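Local coordinates for protein NADH kinase POS5, mitochondrial (PDB 3AFO) that phosphorylates NADH, and with about half the preference NAD+, using ATP, and so supplies mitochondrial NADPH as a reductant against oxidative stress, at residues N200-H205 with L301-I306; A235-S240 with S250-L255; A242-A247 with A258-P263. All coordinates share one frame; numbering follows the deposited sequence.

Contact 1: residues N200-H205 with L301-I306; sequences NDIFLH and LSVDGI. With NAI (1,4-dihydronicotinamide adenine dinucleotide), chain C.
Strands 201-205 and 299-303 run antiparallel, and the buried centre of their pairing is tight. Phe203 and Ser302 form the hydrogen-bonded pair, with Phe203 N to Ser302 O and Ser302 N to Phe203 O both 2.9 Å long and almost straight. Ser302 CB sits over one face of the Phe203 ring, offset toward its rim, 3.8 Å from the centroid, in a CH-pi contact. The ring reaches it because Phe203 CG takes the crowded position between backbone N and carbonyl carbon (chi1 61°). On the other face of the sheet Leu301 CD1 fits between two side chains: Ile202, alongside it at CG2 (3.8 Å), and Leu204, which crosses it obliquely. Strand 316-321 packs against this apolar group.

Beyond Val303 the chain opens into a type I' turn, where cover thins: Gly305 is partly exposed and Ile306 exposed. Backbone angles at Gly305 favour glycine, and a side chain there would collide with NAI. Asp304 OD1 turns back to bind two backbone amides, Asn200 N (2.8 Å) from above the carboxylate plane and Asp201 N (3.0 Å) nearly along the C-O axis. Asp304 OD2 takes a third, that of Met199. Neighbouring Asp201 spends its carboxylate on the nicotinamide ribose, OD2 meeting NAI O2D at a very short 2.5 Å and OD1 lying 2.7 Å from NAI O3D. Asp201 OD1 is also 4.1 Å from Asp304 OD1, so the like charges would probably raise the proton affinity of one carboxylate, an effect the amide N-H groups around Asp304 are likely to offset. Asn200-Asp201 corresponds to the short NE/D motif of NAD kinases, here placed beside a two-residue beta hairpin at the dinucleotide site.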
loop_
_atom_site.group_PDB
_atom_site.type_symbol
_atom_site.label_atom_id
_atom_site.label_comp_id
_atom_site.label_asym_id
_atom_site.label_seq_id
_atom_site.Cartn_x
_atom_site.Cartn_y
_atom_site.Cartn_z
ATOM N N ASN A 200 8.336 -8.697 -20.200
ATOM C CA ASN A 200 7.709 -8.457 -18.901
ATOM C C ASN A 200 8.604 -7.625 -18.005
ATOM O O ASN A 200 8.281 -6.479 -17.647
ATOM C CB ASN A 200 7.470 -9.789 -18.189
ATOM C CG ASN A 200 6.021 -10.211 -18.146
ATOM O OD1 ASN A 200 5.696 -11.184 -17.456
ATOM N ND2 ASN A 200 5.145 -9.509 -18.857
ATOM N N ASP A 201 9.718 -8.226 -17.610
ATOM C CA ASP A 201 10.536 -7.637 -16.578
ATOM C C ASP A 201 11.946 -8.165 -16.470
ATOM O O ASP A 201 12.293 -9.221 -17.014
ATOM C CB ASP A 201 9.835 -7.774 -15.214
ATOM C CG ASP A 201 9.266 -9.166 -14.971
ATOM O OD1 ASP A 201 9.861 -10.182 -15.419
ATOM O OD2 ASP A 201 8.212 -9.237 -14.300
ATOM N N ILE A 202 12.748 -7.400 -15.739
ATOM C CA ILE A 202 14.071 -7.785 -15.315
ATOM C C ILE A 202 14.067 -7.630 -13.805
ATOM O O ILE A 202 13.694 -6.560 -13.287
ATOM C CB ILE A 202 15.134 -6.866 -15.942
ATOM C CG1 ILE A 202 15.114 -7.043 -17.468
ATOM C CG2 ILE A 202 16.542 -7.161 -15.343
ATOM C CD1 ILE A 202 15.321 -5.755 -18.263
ATOM N N PHE A 203 14.460 -8.674 -13.085
ATOM C CA PHE A 203 14.491 -8.553 -11.619
ATOM C C PHE A 203 15.657 -9.209 -10.922
ATOM O O PHE A 203 16.254 -10.156 -11.432
ATOM C CB PHE A 203 13.141 -8.920 -10.950
ATOM C CG PHE A 203 12.682 -10.337 -11.175
ATOM C CD1 PHE A 203 13.045 -11.354 -10.295
ATOM C CD2 PHE A 203 11.831 -10.643 -12.219
ATOM C CE1 PHE A 203 12.589 -12.661 -10.493
ATOM C CE2 PHE A 203 11.366 -11.957 -12.413
ATOM C CZ PHE A 203 11.750 -12.956 -11.554
ATOM N N LEU A 204 15.995 -8.630 -9.776
ATOM C CA LEU A 204 17.041 -9.103 -8.897
ATOM C C LEU A 204 16.355 -9.575 -7.623
ATOM O O LEU A 204 15.407 -8.938 -7.155
ATOM C CB LEU A 204 18.022 -7.974 -8.592
ATOM C CG LEU A 204 18.832 -7.474 -9.794
ATOM C CD1 LEU A 204 19.522 -6.154 -9.477
ATOM C CD2 LEU A 204 19.872 -8.535 -10.212
ATOM N N HIS A 205 16.808 -10.698 -7.077
ATOM C CA HIS A 205 16.166 -11.269 -5.898
ATOM C C HIS A 205 17.179 -12.056 -5.073
ATOM O O HIS A 205 18.071 -12.687 -5.640
ATOM C CB HIS A 205 14.999 -12.166 -6.302
ATOM C CG HIS A 205 14.001 -12.378 -5.206
ATOM N ND1 HIS A 205 14.234 -13.224 -4.145
ATOM C CD2 HIS A 205 12.782 -11.830 -4.989
ATOM C CE1 HIS A 205 13.201 -13.191 -3.322
ATOM N NE2 HIS A 205 12.302 -12.362 -3.818
ATOM N N LEU A 301 19.594 -13.040 -10.855
ATOM C CA LEU A 301 19.048 -12.223 -11.923
ATOM C C LEU A 301 18.095 -13.060 -12.773
ATOM O O LEU A 301 18.476 -14.138 -13.281
ATOM C CB LEU A 301 20.183 -11.659 -12.793
ATOM C CG LEU A 301 19.768 -10.956 -14.092
ATOM C CD1 LEU A 301 19.013 -9.643 -13.842
ATOM C CD2 LEU A 301 20.989 -10.711 -14.987
ATOM N N SER A 302 16.871 -12.564 -12.944
ATOM C CA SER A 302 15.923 -13.190 -13.848
ATOM C C SER A 302 15.391 -12.213 -14.881
ATOM O O SER A 302 15.249 -11.016 -14.612
ATOM C CB SER A 302 14.760 -13.819 -13.072
ATOM O OG SER A 302 15.247 -14.692 -12.065
ATOM N N VAL A 303 15.099 -12.736 -16.070
ATOM C CA VAL A 303 14.595 -11.933 -17.173
ATOM C C VAL A 303 13.361 -12.675 -17.683
ATOM O O VAL A 303 13.452 -13.846 -18.089
ATOM C CB VAL A 303 15.634 -11.792 -18.316
ATOM C CG1 VAL A 303 15.005 -11.105 -19.528
ATOM C CG2 VAL A 303 16.887 -11.044 -17.860
ATOM N N ASP A 304 12.209 -12.009 -17.637
ATOM C CA ASP A 304 10.904 -12.655 -17.905
ATOM C C ASP A 304 10.716 -13.969 -17.135
ATOM O O ASP A 304 10.109 -14.913 -17.638
ATOM C CB ASP A 304 10.689 -12.846 -19.410
ATOM C CG ASP A 304 10.547 -11.531 -20.139
ATOM O OD1 ASP A 304 10.257 -10.526 -19.455
ATOM O OD2 ASP A 304 10.720 -11.482 -21.380
ATOM N N GLY A 305 11.226 -14.017 -15.905
ATOM C CA GLY A 305 11.038 -15.188 -15.048
ATOM C C GLY A 305 12.107 -16.264 -15.175
ATOM O O GLY A 305 12.227 -17.120 -14.296
ATOM N N ILE A 306 12.897 -16.194 -16.243
ATOM C CA ILE A 306 13.967 -17.160 -16.515
ATOM C C ILE A 306 15.245 -16.794 -15.766
ATOM O O ILE A 306 15.831 -15.749 -16.032
ATOM C CB ILE A 306 14.233 -17.285 -18.049
ATOM C CG1 ILE A 306 12.965 -17.770 -18.766
ATOM C CG2 ILE A 306 15.401 -18.250 -18.346
ATOM C CD1 ILE A 306 12.455 -19.147 -18.272
HETATM P PA NAI C . 5.111 -18.381 -13.833
HETATM O O1A NAI C . 4.037 -19.324 -14.286
HETATM O O2A NAI C . 6.000 -18.906 -12.581
HETATM O O5B NAI C . 4.532 -17.023 -13.319
HETATM C C5B NAI C . 3.581 -16.449 -14.076
HETATM C C4B NAI C . 2.406 -16.131 -13.223
HETATM O O4B NAI C . 2.312 -14.705 -13.487
HETATM C C3B NAI C . 1.314 -16.827 -14.027
HETATM O O3B NAI C . 0.115 -16.878 -13.252
HETATM C C2B NAI C . 1.170 -15.867 -15.209
HETATM O O2B NAI C . -0.125 -15.930 -15.791
HETATM C C1B NAI C . 1.329 -14.507 -14.530
HETATM N N9A NAI C . 1.848 -13.484 -15.481
HETATM C C8A NAI C . 2.990 -13.524 -16.177
HETATM N N7A NAI C . 3.087 -12.411 -16.923
HETATM C C5A NAI C . 2.016 -11.654 -16.680
HETATM C C6A NAI C . 1.567 -10.412 -17.135
HETATM N N6A NAI C . 2.265 -9.673 -18.021
HETATM N N1A NAI C . 0.392 -9.952 -16.663
HETATM C C2A NAI C . -0.332 -10.637 -15.790
HETATM N N3A NAI C . 0.067 -11.817 -15.338
HETATM C C4A NAI C . 1.227 -12.347 -15.767
HETATM O O3 NAI C . 6.238 -18.055 -15.008
HETATM P PN NAI C . 5.846 -17.524 -16.473
HETATM O O1N NAI C . 4.403 -17.815 -16.757
HETATM O O2N NAI C . 6.958 -17.981 -17.333
HETATM O O5D NAI C . 5.932 -15.894 -16.384
HETATM C C5D NAI C . 7.119 -15.258 -15.941
HETATM C C4D NAI C . 6.757 -14.081 -15.048
HETATM O O4D NAI C . 6.469 -14.626 -13.740
HETATM C C3D NAI C . 7.932 -13.159 -14.762
HETATM O O3D NAI C . 8.117 -12.218 -15.828
HETATM C C2D NAI C . 7.457 -12.463 -13.466
HETATM O O2D NAI C . 6.842 -11.206 -13.787
HETATM C C1D NAI C . 6.375 -13.447 -12.930
HETATM N N1N NAI C . 6.711 -13.764 -11.532
HETATM C C2N NAI C . 5.815 -13.347 -10.553
HETATM C C3N NAI C . 6.064 -13.582 -9.212
HETATM C C7N NAI C . 5.015 -13.105 -8.175
HETATM O O7N NAI C . 5.144 -13.310 -6.970
HETATM N N7N NAI C . 3.975 -12.477 -8.684
HETATM C C4N NAI C . 7.238 -14.252 -8.845
HETATM C C5N NAI C . 8.162 -14.679 -9.822
HETATM C C6N NAI C . 7.914 -14.434 -11.174
#

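Contact 2: residues A235-S240 with S250-L255; sequences ATPTGS and SIVSPL
The TPTGSTAY signature of NAD kinases begins in the loop after strand 231-235, and here its first turn packs on the short strand 251-252. Ser240 makes the direct polar link: its OG accepts the N-H of Val252 at 3.0 Å along a nearly straight line (163°). The same OG donates to Pro237 O, 2.7 Å away, so one hydroxyl joins strand and turn. This needs Ser240 OG in the crowded position between its own backbone N and carbonyl carbon (chi1 74°). Pro237 O accepts a second bond, from Ser240 N, which holds the turn closed. Beside this polar knot Pro237 CB lies 4.0 Å from Val252 CG1, the two side chains crossing obliquely, and 3.7 Å from Pro254 CA. A water bridges the other end, donating to Ser240 O and to Ser250 O.

Further out, Ile251 and Val252 pair in a parallel ladder with a strand of the third subunit, whose own Ser250 also bonds Ser250 OG; Trp364 of helix 363-370 packs on Pro254. Thr238 OG1 bonds Arg178, while Thr238 O accepts from N6A of the NADH adenine. An ST motif sets the turn itself: Gly239 N donates to Thr236 OG1 at 2.9 Å, and a CB on Gly239 would crowd Ala235 CB.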
loop_
_atom_site.group_PDB
_atom_site.type_symbol
_atom_site.label_atom_id
_atom_site.label_comp_id
_atom_site.label_asym_id
_atom_site.label_seq_id
_atom_site.Cartn_x
_atom_site.Cartn_y
_atom_site.Cartn_z
ATOM N N ALA A 235 10.144 -3.214 -14.974
ATOM C CA ALA A 235 9.090 -3.823 -15.783
ATOM C C ALA A 235 8.652 -2.915 -16.911
ATOM O O ALA A 235 8.705 -1.685 -16.800
ATOM C CB ALA A 235 7.883 -4.207 -14.916
ATOM N N THR A 236 8.244 -3.533 -18.010
ATOM C CA THR A 236 7.525 -2.823 -19.051
ATOM C C THR A 236 6.106 -2.619 -18.532
ATOM O O THR A 236 5.712 -3.252 -17.551
ATOM C CB THR A 236 7.408 -3.681 -20.319
ATOM O OG1 THR A 236 6.739 -4.901 -19.982
ATOM C CG2 THR A 236 8.791 -3.997 -20.906
ATOM N N PRO A 237 5.319 -1.767 -19.216
ATOM C CA PRO A 237 3.885 -1.657 -18.943
ATOM C C PRO A 237 3.184 -3.013 -19.057
ATOM O O PRO A 237 2.316 -3.326 -18.236
ATOM C CB PRO A 237 3.407 -0.704 -20.037
ATOM C CG PRO A 237 4.627 0.221 -20.212
ATOM C CD PRO A 237 5.761 -0.771 -20.216
ATOM N N THR A 238 3.574 -3.819 -20.046
ATOM C CA THR A 238 3.084 -5.205 -20.134
ATOM C C THR A 238 3.361 -5.963 -18.821
ATOM O O THR A 238 2.486 -6.657 -18.293
ATOM C CB THR A 238 3.716 -5.946 -21.350
ATOM O OG1 THR A 238 3.209 -5.357 -22.555
ATOM C CG2 THR A 238 3.368 -7.436 -21.337
ATOM N N GLY A 239 4.560 -5.787 -18.273
ATOM C CA GLY A 239 4.940 -6.448 -17.019
ATOM C C GLY A 239 4.374 -5.831 -15.748
ATOM O O GLY A 239 4.579 -6.374 -14.659
ATOM N N SER A 240 3.673 -4.701 -15.873
ATOM C CA SER A 240 3.061 -4.043 -14.698
ATOM C C SER A 240 2.000 -4.927 -14.030
ATOM O O SER A 240 1.755 -4.822 -12.830
ATOM C CB SER A 240 2.461 -2.671 -15.055
ATOM O OG SER A 240 1.258 -2.804 -15.801
ATOM N N SER A 250 1.559 -0.098 -9.644
ATOM C CA SER A 250 0.382 0.379 -10.367
ATOM C C SER A 250 0.194 -0.387 -11.670
ATOM O O SER A 250 1.144 -0.968 -12.213
ATOM C CB SER A 250 0.494 1.885 -10.661
ATOM O OG SER A 250 0.509 2.642 -9.453
ATOM N N ILE A 251 -1.046 -0.406 -12.139
ATOM C CA ILE A 251 -1.401 -1.061 -13.400
ATOM C C ILE A 251 -1.205 -0.028 -14.495
ATOM O O ILE A 251 -1.797 1.045 -14.458
ATOM C CB ILE A 251 -2.874 -1.578 -13.378
ATOM C CG1 ILE A 251 -3.023 -2.702 -12.337
ATOM C CG2 ILE A 251 -3.327 -2.016 -14.792
ATOM C CD1 ILE A 251 -4.453 -3.223 -12.151
ATOM N N VAL A 252 -0.327 -0.341 -15.442
ATOM C CA VAL A 252 0.069 0.623 -16.450
ATOM C C VAL A 252 -0.372 0.124 -17.820
ATOM O O VAL A 252 -0.022 -0.984 -18.220
ATOM C CB VAL A 252 1.589 0.855 -16.425
ATOM C CG1 VAL A 252 1.989 1.923 -17.448
ATOM C CG2 VAL A 252 2.038 1.267 -15.008
ATOM N N SER A 253 -1.156 0.934 -18.518
ATOM C CA SER A 253 -1.581 0.596 -19.868
ATOM C C SER A 253 -0.378 0.354 -20.796
ATOM O O SER A 253 0.586 1.139 -20.783
ATOM C CB SER A 253 -2.459 1.700 -20.447
ATOM O OG SER A 253 -2.412 1.670 -21.869
ATOM N N PRO A 254 -0.441 -0.712 -21.624
ATOM C CA PRO A 254 0.683 -1.015 -22.529
ATOM C C PRO A 254 0.906 0.049 -23.600
ATOM O O PRO A 254 1.871 -0.042 -24.361
ATOM C CB PRO A 254 0.288 -2.358 -23.156
ATOM C CG PRO A 254 -1.222 -2.383 -23.047
ATOM C CD PRO A 254 -1.496 -1.737 -21.708
ATOM N N LEU A 255 0.028 1.049 -23.663
ATOM C CA LEU A 255 0.242 2.190 -24.567
ATOM C C LEU A 255 1.065 3.327 -23.954
ATOM O O LEU A 255 1.418 4.280 -24.646
ATOM C CB LEU A 255 -1.101 2.742 -25.071
ATOM C CG LEU A 255 -1.978 1.816 -25.917
ATOM C CD1 LEU A 255 -3.286 2.547 -26.272
ATOM C CD2 LEU A 255 -1.233 1.351 -27.160
HETATM O O HOH W 1 2.876 -2.853 -11.356
#

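Contact 3: residues A242-A247 with A258-P263; sequences AYSLSA and AILMTP. With NAI (1,4-dihydronicotinamide adenine dinucleotide), chain C.
Ser244, Thr262 and Ala247 carry the packing of the one-turn helix 243-246 on strand 258-266. Ser244 OG, anti to its backbone N (chi1 179°), meets Thr262 OG1 tip to tip at 2.6 Å, a short hydrogen bond between hydroxyls. Leu260 CD2 lies 3.6 Å from Ser244 OG and gives this buried pair an apolar flank. One turn on, where the chain leaves the helix, Ala247 CB points at the strand, 3.8 Å from Thr262 CG2 and 3.5 Å from Pro263 O. A water donates to Ala247 O at 2.5 Å and more weakly to Pro263 O, extending the join past the methyl group.

Other residues of the same turn serve the dinucleotide. Tyr243 N, in the first turn of the helix, donates to NAI O2D (3.1 Å), and Ser246 OG accepts from the carboxamide N7N at 2.5 Å. The Tyr243 ring lies under the dihydronicotinamide, with NAI C4N 3.6 Å above the ring plane and over its centre. Tyr243 OH reaches Asp230 and Arg206 of the second subunit, so one side chain spans ligand and interface. An alanine here would probably leave the nicotinamide loosely held, since the ring beneath it and the hydroxyl bonded to the second subunit would both be gone. Arg267 of the second subunit also bonds Ser246 OG. Held from behind by the short hydroxyl pair, the turn probably has little freedom to roll, consistent with its backbone N-H and serine hydroxyl meeting the ligand at a fixed setting.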
loop_
_atom_site.group_PDB
_atom_site.type_symbol
_atom_site.label_atom_id
_atom_site.label_comp_id
_atom_site.label_asym_id
_atom_site.label_seq_id
_atom_site.Cartn_x
_atom_site.Cartn_y
_atom_site.Cartn_z
ATOM N N ALA A 242 2.370 -8.149 -13.851
ATOM C CA ALA A 242 3.080 -9.389 -13.482
ATOM C C ALA A 242 3.728 -9.241 -12.089
ATOM O O ALA A 242 3.040 -8.800 -11.150
ATOM C CB ALA A 242 4.096 -9.758 -14.569
ATOM N N TYR A 243 5.008 -9.584 -11.927
ATOM C CA TYR A 243 5.663 -9.494 -10.601
ATOM C C TYR A 243 5.472 -8.118 -9.931
ATOM O O TYR A 243 5.216 -8.024 -8.727
ATOM C CB TYR A 243 7.172 -9.796 -10.717
ATOM C CG TYR A 243 7.862 -10.350 -9.473
ATOM C CD1 TYR A 243 9.144 -10.912 -9.576
ATOM C CD2 TYR A 243 7.251 -10.334 -8.213
ATOM C CE1 TYR A 243 9.801 -11.423 -8.475
ATOM C CE2 TYR A 243 7.905 -10.860 -7.079
ATOM C CZ TYR A 243 9.183 -11.401 -7.230
ATOM O OH TYR A 243 9.851 -11.937 -6.157
ATOM N N SER A 244 5.594 -7.050 -10.716
ATOM C CA SER A 244 5.470 -5.695 -10.190
ATOM C C SER A 244 4.118 -5.482 -9.485
ATOM O O SER A 244 4.057 -4.837 -8.433
ATOM C CB SER A 244 5.664 -4.678 -11.317
ATOM O OG SER A 244 5.525 -3.359 -10.834
ATOM N N LEU A 245 3.049 -6.046 -10.059
ATOM C CA LEU A 245 1.702 -5.980 -9.453
ATOM C C LEU A 245 1.671 -6.651 -8.088
ATOM O O LEU A 245 1.168 -6.087 -7.116
ATOM C CB LEU A 245 0.649 -6.629 -10.360
ATOM C CG LEU A 245 -0.817 -6.274 -10.052
ATOM C CD1 LEU A 245 -1.084 -4.816 -10.403
ATOM C CD2 LEU A 245 -1.777 -7.183 -10.786
ATOM N N SER A 246 2.229 -7.853 -8.021
ATOM C CA SER A 246 2.308 -8.599 -6.770
ATOM C C SER A 246 3.064 -7.832 -5.691
ATOM O O SER A 246 2.755 -7.954 -4.513
ATOM C CB SER A 246 3.010 -9.930 -7.012
ATOM O OG SER A 246 2.329 -10.652 -8.018
ATOM N N ALA A 247 4.068 -7.063 -6.109
ATOM C CA ALA A 247 4.889 -6.262 -5.217
ATOM C C ALA A 247 4.265 -4.873 -4.908
ATOM O O ALA A 247 4.908 -4.025 -4.290
ATOM C CB ALA A 247 6.301 -6.115 -5.821
ATOM N N ALA A 258 6.896 3.959 -20.629
ATOM C CA ALA A 258 7.454 4.101 -19.283
ATOM C C ALA A 258 8.206 2.840 -18.912
ATOM O O ALA A 258 8.018 1.798 -19.540
ATOM C CB ALA A 258 6.333 4.330 -18.274
ATOM N N ILE A 259 9.068 2.954 -17.906
ATOM C CA ILE A 259 9.691 1.813 -17.274
ATOM C C ILE A 259 9.266 1.862 -15.820
ATOM O O ILE A 259 9.390 2.911 -15.176
ATOM C CB ILE A 259 11.242 1.884 -17.335
ATOM C CG1 ILE A 259 11.719 1.987 -18.791
ATOM C CG2 ILE A 259 11.868 0.676 -16.589
ATOM C CD1 ILE A 259 13.236 2.242 -18.957
ATOM N N LEU A 260 8.778 0.741 -15.300
ATOM C CA LEU A 260 8.434 0.655 -13.878
ATOM C C LEU A 260 9.647 0.240 -13.076
ATOM O O LEU A 260 10.381 -0.660 -13.482
ATOM C CB LEU A 260 7.305 -0.365 -13.633
ATOM C CG LEU A 260 5.877 0.038 -14.039
ATOM C CD1 LEU A 260 5.634 -0.108 -15.553
ATOM C CD2 LEU A 260 4.851 -0.784 -13.270
ATOM N N MET A 261 9.851 0.894 -11.938
ATOM C CA MET A 261 10.819 0.445 -10.944
ATOM C C MET A 261 10.065 0.135 -9.658
ATOM O O MET A 261 9.568 1.046 -8.995
ATOM C CB MET A 261 11.895 1.508 -10.691
ATOM C CG MET A 261 12.930 1.095 -9.640
ATOM S SD MET A 261 14.200 2.355 -9.449
ATOM C CE MET A 261 15.097 2.175 -11.002
ATOM N N THR A 262 9.979 -1.147 -9.307
ATOM C CA THR A 262 9.139 -1.561 -8.172
ATOM C C THR A 262 9.956 -2.375 -7.178
ATOM O O THR A 262 10.525 -3.394 -7.560
ATOM C CB THR A 262 7.928 -2.417 -8.654
ATOM O OG1 THR A 262 7.198 -1.703 -9.660
ATOM C CG2 THR A 262 6.985 -2.791 -7.484
ATOM N N PRO A 263 10.005 -1.935 -5.901
ATOM C CA PRO A 263 10.801 -2.676 -4.920
ATOM C C PRO A 263 10.123 -3.987 -4.539
ATOM O O PRO A 263 8.895 -4.098 -4.587
ATOM C CB PRO A 263 10.853 -1.732 -3.717
ATOM C CG PRO A 263 9.550 -0.961 -3.789
ATOM C CD PRO A 263 9.297 -0.788 -5.293
HETATM P PA NAI C . 5.111 -18.381 -13.833
HETATM O O1A NAI C . 4.037 -19.324 -14.286
HETATM O O2A NAI C . 6.000 -18.906 -12.581
HETATM O O5B NAI C . 4.532 -17.023 -13.319
HETATM C C5B NAI C . 3.581 -16.449 -14.076
HETATM C C4B NAI C . 2.406 -16.131 -13.223
HETATM O O4B NAI C . 2.312 -14.705 -13.487
HETATM C C3B NAI C . 1.314 -16.827 -14.027
HETATM O O3B NAI C . 0.115 -16.878 -13.252
HETATM C C2B NAI C . 1.170 -15.867 -15.209
HETATM O O2B NAI C . -0.125 -15.930 -15.791
HETATM C C1B NAI C . 1.329 -14.507 -14.530
HETATM N N9A NAI C . 1.848 -13.484 -15.481
HETATM C C8A NAI C . 2.990 -13.524 -16.177
HETATM N N7A NAI C . 3.087 -12.411 -16.923
HETATM C C5A NAI C . 2.016 -11.654 -16.680
HETATM C C6A NAI C . 1.567 -10.412 -17.135
HETATM N N6A NAI C . 2.265 -9.673 -18.021
HETATM N N1A NAI C . 0.392 -9.952 -16.663
HETATM C C2A NAI C . -0.332 -10.637 -15.790
HETATM N N3A NAI C . 0.067 -11.817 -15.338
HETATM C C4A NAI C . 1.227 -12.347 -15.767
HETATM O O3 NAI C . 6.238 -18.055 -15.008
HETATM P PN NAI C . 5.846 -17.524 -16.473
HETATM O O1N NAI C . 4.403 -17.815 -16.757
HETATM O O2N NAI C . 6.958 -17.981 -17.333
HETATM O O5D NAI C . 5.932 -15.894 -16.384
HETATM C C5D NAI C . 7.119 -15.258 -15.941
HETATM C C4D NAI C . 6.757 -14.081 -15.048
HETATM O O4D NAI C . 6.469 -14.626 -13.740
HETATM C C3D NAI C . 7.932 -13.159 -14.762
HETATM O O3D NAI C . 8.117 -12.218 -15.828
HETATM C C2D NAI C . 7.457 -12.463 -13.466
HETATM O O2D NAI C . 6.842 -11.206 -13.787
HETATM C C1D NAI C . 6.375 -13.447 -12.930
HETATM N N1N NAI C . 6.711 -13.764 -11.532
HETATM C C2N NAI C . 5.815 -13.347 -10.553
HETATM C C3N NAI C . 6.064 -13.582 -9.212
HETATM C C7N NAI C . 5.015 -13.105 -8.175
HETATM O O7N NAI C . 5.144 -13.310 -6.970
HETATM N N7N NAI C . 3.975 -12.477 -8.684
HETATM C C4N NAI C . 7.238 -14.252 -8.845
HETATM C C5N NAI C . 8.162 -14.679 -9.822
HETATM C C6N NAI C . 7.914 -14.434 -11.174
HETATM O O HOH W 2 6.343 -2.024 -4.161
#

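In the fold
Along the chain from the N terminus, strand 201-205 comes first of the segments described here and is joined by 301-306, so contact 1 closes a loop of 95 residues. Both other contacts nest inside that loop. Segment 235-240 opens contact 2, and before it is closed by 250-255 the chain has begun contact 3 at 242-247, which 258-263 completes; the two short loops therefore cross. Strands 258-266, 231-235, 201-205 and 299-303 lie side by side in one antiparallel sheet; 231-235 and 299-303 run toward the dinucleotide and 201-205 starts beside it. Asn200 O is probably bonded to Thr236 N, joining contacts 1 and 2, while Phe203 meets Tyr243 edge-to-face between contacts 1 and 3.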